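Local coordinates for DHC, diheme cytochrome c (Rhodobacter sphaeroides, PDB 2FW5), which carries two covalently bound c-type hemes and probably exchanges electrons with the sphaeroides heme protein SHP, at residues 34-39 against 91-96; 13-18 against 28-33. All blocks are in the same frame, centred on the assembly; numbering follows the deposited sequence.

Interaction 1: residues 34-39 against 91-96; sequences ALLPAR and DTPLRI. With HEC (heme c), chain C.
The wall of the first heme c pocket is built partly where residues 34-39, a 3-10 end and the lead-in to helix 38-45, pack on the loop 91-96, and L36 and I96 form its apolar centre. L36 CG lies 3.7 Å from I96 CG1, the two side chains crossing at a slant, while L36 CD1 reaches the heme methyl CMA at 4.0 Å. CG1 of I96 stands anti to its own carbonyl carbon (chi1 -68°), a setting that carries CD1 on to L35 CB at 3.7 Å. At the far end R39 grips a single backbone oxygen side-on: NE donates to D91 O at 2.8 Å and NH2 to the same atom at 3.1 Å, with D91 O 8-9° out of the guanidinium plane. P37 CB lies above one face of that guanidinium, toward its rim. R95, its CB directed away from 34-39, extends to the propionates, its NH1 bonding both HEC O2A and, at 2.8 Å, HEC O1D; NH2 also donates to O1D, a pairing likely to offset propionate charge. Helix 38-45, begun here with P37 at its N-cap, sets W41 and L44 against L36, while helix 100-106 adds W101 on L35 and F102 on I96.

Interaction 2: residues 13-18 against 28-33; sequences LVVTDP and HMAYPA. With HEC (heme c), chain C.
Two water bridges, rather than any direct hydrogen bond, link the backbones of 13-18 and 28-33, although V15 and P32 bring their CA atoms within 4.9 Å. One water accepts from V15 N and donates to A30 O, 2.9 Å from each; the other donates to V14 O and accepts from A33 N. Around them the fit is close: V15 CG2 lies 3.2 Å from Y31 O and also meets A30 CB at 3.8 Å, while P32 CG rests 3.3 Å from L13 O. CG2 takes that place because it stands anti to the V15 carbonyl carbon. Behind this layer lies the heme. H28 NE2 binds the iron at 2.0 Å, with H51 as the other axial ligand, and H28 ND1 donates to M29 O at 2.7 Å (N-H...O 160°), which, with the iron bond, would hold the imidazole's rotation. M29 O also lies over the centre of the Y31 ring, whose CE1 is 3.6 Å from HEC C3A and also sits above one face of the H28 ring, toward its rim. Y31 OH bonds S122 O. With an alanine at Y31, the space beside the H28 face and by HEC C3A would probably be left unfilled, and S122 O would lose this donor. Helix 18-23 connects the two segments, and helix 60-72 packs alongside, Y69 touching V15 and L70 touching A33.

Overall arrangement
Along the chain the contacts come in series: interaction 2 closes across helix 18-23 before interaction 1 opens, and 28-33 runs directly into 34-39. Interaction 1 then reaches past helices 38-45 and 60-72 to the loop ahead of helix 100-106. Their centres, 14 Å apart, lie on opposite sides of the chain's centre, yet the two touch: I96 CD1 packs on Y31 CB at 3.6 Å and L35 CD1 on L13 CD2 at 3.7 Å. Both meet the first heme, interaction 2 through an axial ligand and interaction 1 at a methyl and the propionates. L35 and Y31 also approach the second heme, so this shared packing lies between the two cofactors, consistent with electron transfer between them.

Interaction 1: residues 34-39 against 91-96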
# COMPACT_ATOMS: atom_id res chain seq x y z
N ALA A 34 -4.02 -5.08 3.51
CA ALA A 34 -5.39 -4.64 3.80
C ALA A 34 -5.75 -3.26 3.23
O ALA A 34 -6.93 -2.88 3.18
CB ALA A 34 -5.60 -4.64 5.29
N LEU A 35 -4.75 -2.51 2.74
CA LEU A 35 -5.04 -1.18 2.28
C LEU A 35 -5.39 -1.04 0.76
O LEU A 35 -5.72 0.05 0.33
CB LEU A 35 -3.86 -0.30 2.67
CG LEU A 35 -3.95 0.48 4.00
CD1 LEU A 35 -5.09 0.11 5.04
CD2 LEU A 35 -2.53 0.65 4.61
N LEU A 36 -5.32 -2.14 -0.03
CA LEU A 36 -5.73 -2.07 -1.43
C LEU A 36 -6.55 -3.31 -1.74
O LEU A 36 -6.35 -4.40 -1.14
CB LEU A 36 -4.48 -2.03 -2.35
CG LEU A 36 -3.73 -0.69 -2.53
CD1 LEU A 36 -2.52 -0.91 -3.51
CD2 LEU A 36 -4.66 0.53 -2.99
N PRO A 37 -7.51 -3.20 -2.64
CA PRO A 37 -8.25 -4.41 -3.08
C PRO A 37 -7.38 -5.39 -3.88
O PRO A 37 -6.30 -4.98 -4.37
CB PRO A 37 -9.40 -3.85 -3.96
CG PRO A 37 -8.91 -2.46 -4.40
CD PRO A 37 -7.97 -1.95 -3.25
N ALA A 38 -7.77 -6.65 -3.97
CA ALA A 38 -6.93 -7.63 -4.69
C ALA A 38 -6.55 -7.21 -6.11
O ALA A 38 -5.38 -7.42 -6.56
CB ALA A 38 -7.61 -8.97 -4.75
N ARG A 39 -7.52 -6.67 -6.84
CA ARG A 39 -7.22 -6.19 -8.20
C ARG A 39 -6.07 -5.16 -8.28
O ARG A 39 -5.29 -5.20 -9.27
CB ARG A 39 -8.48 -5.66 -8.91
CG ARG A 39 -9.16 -4.47 -8.23
CD ARG A 39 -10.62 -4.26 -8.76
NE ARG A 39 -11.29 -3.15 -8.08
CZ ARG A 39 -12.05 -3.27 -6.97
NH1 ARG A 39 -12.21 -4.45 -6.35
NH2 ARG A 39 -12.69 -2.21 -6.50
N ASP A 91 -13.27 0.91 -9.91
CA ASP A 91 -11.98 1.57 -9.61
C ASP A 91 -10.91 0.49 -9.32
O ASP A 91 -11.15 -0.41 -8.52
CB ASP A 91 -12.04 2.45 -8.35
CG ASP A 91 -13.15 3.48 -8.40
OD1 ASP A 91 -13.42 4.02 -9.50
OD2 ASP A 91 -13.79 3.83 -7.35
N THR A 92 -9.73 0.64 -9.91
CA THR A 92 -8.55 -0.15 -9.55
C THR A 92 -7.44 0.87 -9.18
O THR A 92 -6.57 1.20 -10.01
CB THR A 92 -8.21 -1.05 -10.75
OG1 THR A 92 -9.31 -1.92 -11.00
CG2 THR A 92 -6.99 -2.04 -10.49
N PRO A 93 -7.50 1.44 -7.96
CA PRO A 93 -6.49 2.47 -7.61
C PRO A 93 -5.07 1.85 -7.53
O PRO A 93 -4.96 0.73 -7.04
CB PRO A 93 -6.96 2.95 -6.24
CG PRO A 93 -7.66 1.79 -5.63
CD PRO A 93 -8.46 1.22 -6.86
N LEU A 94 -4.01 2.55 -7.92
CA LEU A 94 -2.68 1.92 -7.79
C LEU A 94 -1.93 2.51 -6.59
O LEU A 94 -0.83 2.06 -6.26
CB LEU A 94 -1.90 2.05 -9.11
CG LEU A 94 -2.55 1.31 -10.32
CD1 LEU A 94 -1.57 1.25 -11.53
CD2 LEU A 94 -2.98 -0.13 -9.93
N ARG A 95 -2.51 3.55 -5.99
CA ARG A 95 -1.92 4.20 -4.83
C ARG A 95 -2.92 4.13 -3.67
O ARG A 95 -4.08 4.53 -3.81
CB ARG A 95 -1.66 5.70 -5.10
CG ARG A 95 -0.44 5.97 -6.04
CD ARG A 95 -0.10 7.47 -6.18
NE ARG A 95 1.12 7.71 -6.94
CZ ARG A 95 2.36 7.74 -6.40
NH1 ARG A 95 2.53 7.54 -5.12
NH2 ARG A 95 3.44 7.97 -7.15
N ILE A 96 -2.43 3.67 -2.54
CA ILE A 96 -3.15 3.80 -1.28
C ILE A 96 -3.43 5.28 -1.04
O ILE A 96 -4.52 5.64 -0.60
CB ILE A 96 -2.26 3.25 -0.13
CG1 ILE A 96 -2.10 1.73 -0.29
CG2 ILE A 96 -2.80 3.66 1.22
CD1 ILE A 96 -1.05 1.05 0.65
FE HEC C . 6.77 0.59 -4.46
CHA HEC C . 5.02 3.50 -4.50
CHB HEC C . 3.91 -1.16 -3.61
CHC HEC C . 8.63 -2.31 -4.13
CHD HEC C . 9.68 2.26 -5.56
NA HEC C . 4.76 1.11 -4.11
C1A HEC C . 4.29 2.37 -4.16
C2A HEC C . 2.87 2.30 -3.86
C3A HEC C . 2.57 1.02 -3.60
C4A HEC C . 3.77 0.23 -3.77
CMA HEC C . 1.20 0.43 -3.22
CAA HEC C . 1.94 3.57 -3.84
CBA HEC C . 2.26 4.24 -2.52
CGA HEC C . 1.14 5.33 -2.34
O1A HEC C . -0.01 4.99 -2.06
O2A HEC C . 1.39 6.53 -2.49
NB HEC C . 6.33 -1.38 -3.94
C1B HEC C . 5.07 -1.88 -3.70
C2B HEC C . 5.21 -3.30 -3.55
C3B HEC C . 6.50 -3.63 -3.69
C4B HEC C . 7.24 -2.41 -3.94
CMB HEC C . 3.98 -4.19 -3.31
CAB HEC C . 7.15 -5.04 -3.68
CBB HEC C . 6.90 -5.93 -4.72
NC HEC C . 8.81 0.05 -4.80
C1C HEC C . 9.33 -1.18 -4.53
C2C HEC C . 10.77 -1.10 -4.81
C3C HEC C . 11.06 0.18 -5.22
C4C HEC C . 9.81 0.92 -5.21
CMC HEC C . 11.69 -2.31 -4.61
CAC HEC C . 12.41 0.87 -5.63
CBC HEC C . 13.25 0.26 -6.54
ND HEC C . 7.30 2.56 -4.99
C1D HEC C . 8.56 3.04 -5.40
C2D HEC C . 8.47 4.46 -5.68
C3D HEC C . 7.03 4.84 -5.35
C4D HEC C . 6.36 3.62 -4.91
CMD HEC C . 9.62 5.39 -6.19
CAD HEC C . 6.45 6.28 -5.45
CBD HEC C . 6.48 6.87 -4.03
CGD HEC C . 5.95 8.32 -4.07
O1D HEC C . 5.07 8.67 -4.91
O2D HEC C . 6.42 9.13 -3.25

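Interaction 2: residues 13-18 against 28-33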
# COMPACT_ATOMS: atom_id res chain seq x y z
N LEU A 13 -2.48 -3.55 10.70
CA LEU A 13 -2.09 -2.95 9.44
C LEU A 13 -0.57 -3.10 9.36
O LEU A 13 0.16 -2.12 9.41
CB LEU A 13 -2.54 -1.50 9.38
CG LEU A 13 -4.04 -1.26 9.21
CD1 LEU A 13 -4.30 0.19 9.08
CD2 LEU A 13 -4.61 -1.99 8.00
N VAL A 14 -0.13 -4.35 9.23
CA VAL A 14 1.29 -4.67 9.29
C VAL A 14 1.56 -5.75 8.23
O VAL A 14 0.80 -6.72 8.18
CB VAL A 14 1.64 -5.30 10.70
CG1 VAL A 14 3.01 -5.78 10.75
CG2 VAL A 14 1.48 -4.30 11.79
N VAL A 15 2.63 -5.63 7.44
CA VAL A 15 3.01 -6.78 6.55
C VAL A 15 3.57 -7.92 7.42
O VAL A 15 4.61 -7.74 8.08
CB VAL A 15 4.02 -6.36 5.42
CG1 VAL A 15 4.50 -7.60 4.59
CG2 VAL A 15 3.28 -5.42 4.44
N THR A 16 2.91 -9.08 7.46
CA THR A 16 3.48 -10.17 8.27
C THR A 16 4.35 -11.15 7.43
O THR A 16 5.06 -11.99 7.99
CB THR A 16 2.36 -10.93 9.03
OG1 THR A 16 1.37 -11.41 8.09
CG2 THR A 16 1.54 -9.99 9.91
N ASP A 17 4.29 -11.05 6.10
CA ASP A 17 4.95 -12.05 5.22
C ASP A 17 6.42 -11.62 5.02
O ASP A 17 6.68 -10.48 4.62
CB ASP A 17 4.27 -12.13 3.86
CG ASP A 17 5.00 -13.07 2.91
OD1 ASP A 17 5.60 -12.58 1.93
OD2 ASP A 17 5.07 -14.30 3.14
N PRO A 18 7.39 -12.49 5.38
CA PRO A 18 8.81 -12.10 5.38
C PRO A 18 9.32 -11.68 4.00
O PRO A 18 10.02 -10.70 3.96
CB PRO A 18 9.57 -13.36 5.91
CG PRO A 18 8.54 -14.23 6.56
CD PRO A 18 7.17 -13.86 5.93
N HIS A 28 10.56 2.11 0.18
CA HIS A 28 9.56 2.74 1.05
C HIS A 28 9.16 1.64 2.08
O HIS A 28 9.66 0.51 2.05
CB HIS A 28 8.35 3.24 0.21
CG HIS A 28 7.85 2.23 -0.78
ND1 HIS A 28 7.27 1.04 -0.39
CD2 HIS A 28 7.84 2.22 -2.14
CE1 HIS A 28 6.90 0.35 -1.46
NE2 HIS A 28 7.23 1.05 -2.54
N MET A 29 8.27 1.96 2.99
CA MET A 29 7.67 0.98 3.89
C MET A 29 6.93 -0.09 3.11
O MET A 29 6.35 0.21 2.03
CB MET A 29 6.67 1.68 4.84
CG MET A 29 6.16 0.84 6.01
SD MET A 29 4.91 1.83 6.82
CE MET A 29 3.32 1.29 6.14
N ALA A 30 6.92 -1.31 3.67
CA ALA A 30 6.20 -2.44 3.09
C ALA A 30 4.77 -2.08 3.43
O ALA A 30 4.41 -2.08 4.60
CB ALA A 30 6.64 -3.74 3.76
N TYR A 31 3.96 -1.72 2.44
CA TYR A 31 2.56 -1.41 2.73
C TYR A 31 1.69 -2.66 3.02
O TYR A 31 1.74 -3.66 2.29
CB TYR A 31 1.96 -0.63 1.59
CG TYR A 31 2.71 0.59 1.20
CD1 TYR A 31 3.36 0.67 -0.07
CD2 TYR A 31 2.79 1.67 2.05
CE1 TYR A 31 4.06 1.83 -0.45
CE2 TYR A 31 3.51 2.82 1.69
CZ TYR A 31 4.15 2.90 0.43
OH TYR A 31 4.83 4.07 0.08
N PRO A 32 0.86 -2.57 4.07
CA PRO A 32 -0.06 -3.65 4.46
C PRO A 32 -1.11 -4.04 3.35
O PRO A 32 -1.72 -3.13 2.78
CB PRO A 32 -0.83 -3.04 5.65
CG PRO A 32 -0.02 -1.87 6.09
CD PRO A 32 0.76 -1.38 4.93
N ALA A 33 -1.27 -5.34 3.09
CA ALA A 33 -2.20 -5.89 2.09
C ALA A 33 -3.59 -5.28 2.25
O ALA A 33 -4.29 -5.05 1.26
CB ALA A 33 -2.28 -7.35 2.25
FE HEC C . 6.77 0.59 -4.46
CHA HEC C . 5.02 3.50 -4.50
CHB HEC C . 3.91 -1.16 -3.61
CHC HEC C . 8.63 -2.31 -4.13
CHD HEC C . 9.68 2.26 -5.56
NA HEC C . 4.76 1.11 -4.11
C1A HEC C . 4.29 2.37 -4.16
C2A HEC C . 2.87 2.30 -3.86
C3A HEC C . 2.57 1.02 -3.60
C4A HEC C . 3.77 0.23 -3.77
CMA HEC C . 1.20 0.43 -3.22
CAA HEC C . 1.94 3.57 -3.84
CBA HEC C . 2.26 4.24 -2.52
CGA HEC C . 1.14 5.33 -2.34
O1A HEC C . -0.01 4.99 -2.06
O2A HEC C . 1.39 6.53 -2.49
NB HEC C . 6.33 -1.38 -3.94
C1B HEC C . 5.07 -1.88 -3.70
C2B HEC C . 5.21 -3.30 -3.55
C3B HEC C . 6.50 -3.63 -3.69
C4B HEC C . 7.24 -2.41 -3.94
CMB HEC C . 3.98 -4.19 -3.31
CAB HEC C . 7.15 -5.04 -3.68
CBB HEC C . 6.90 -5.93 -4.72
NC HEC C . 8.81 0.05 -4.80
C1C HEC C . 9.33 -1.18 -4.53
C2C HEC C . 10.77 -1.10 -4.81
C3C HEC C . 11.06 0.18 -5.22
C4C HEC C . 9.81 0.92 -5.21
CMC HEC C . 11.69 -2.31 -4.61
CAC HEC C . 12.41 0.87 -5.63
CBC HEC C . 13.25 0.26 -6.54
ND HEC C . 7.30 2.56 -4.99
C1D HEC C . 8.56 3.04 -5.40
C2D HEC C . 8.47 4.46 -5.68
C3D HEC C . 7.03 4.84 -5.35
C4D HEC C . 6.36 3.62 -4.91
CMD HEC C . 9.62 5.39 -6.19
CAD HEC C . 6.45 6.28 -5.45
CBD HEC C . 6.48 6.87 -4.03
CGD HEC C . 5.95 8.32 -4.07
O1D HEC C . 5.07 8.67 -4.91
O2D HEC C . 6.42 9.13 -3.25
O HOH W 1 -0.34 -7.18 5.33
O HOH W 2 3.86 -3.03 7.29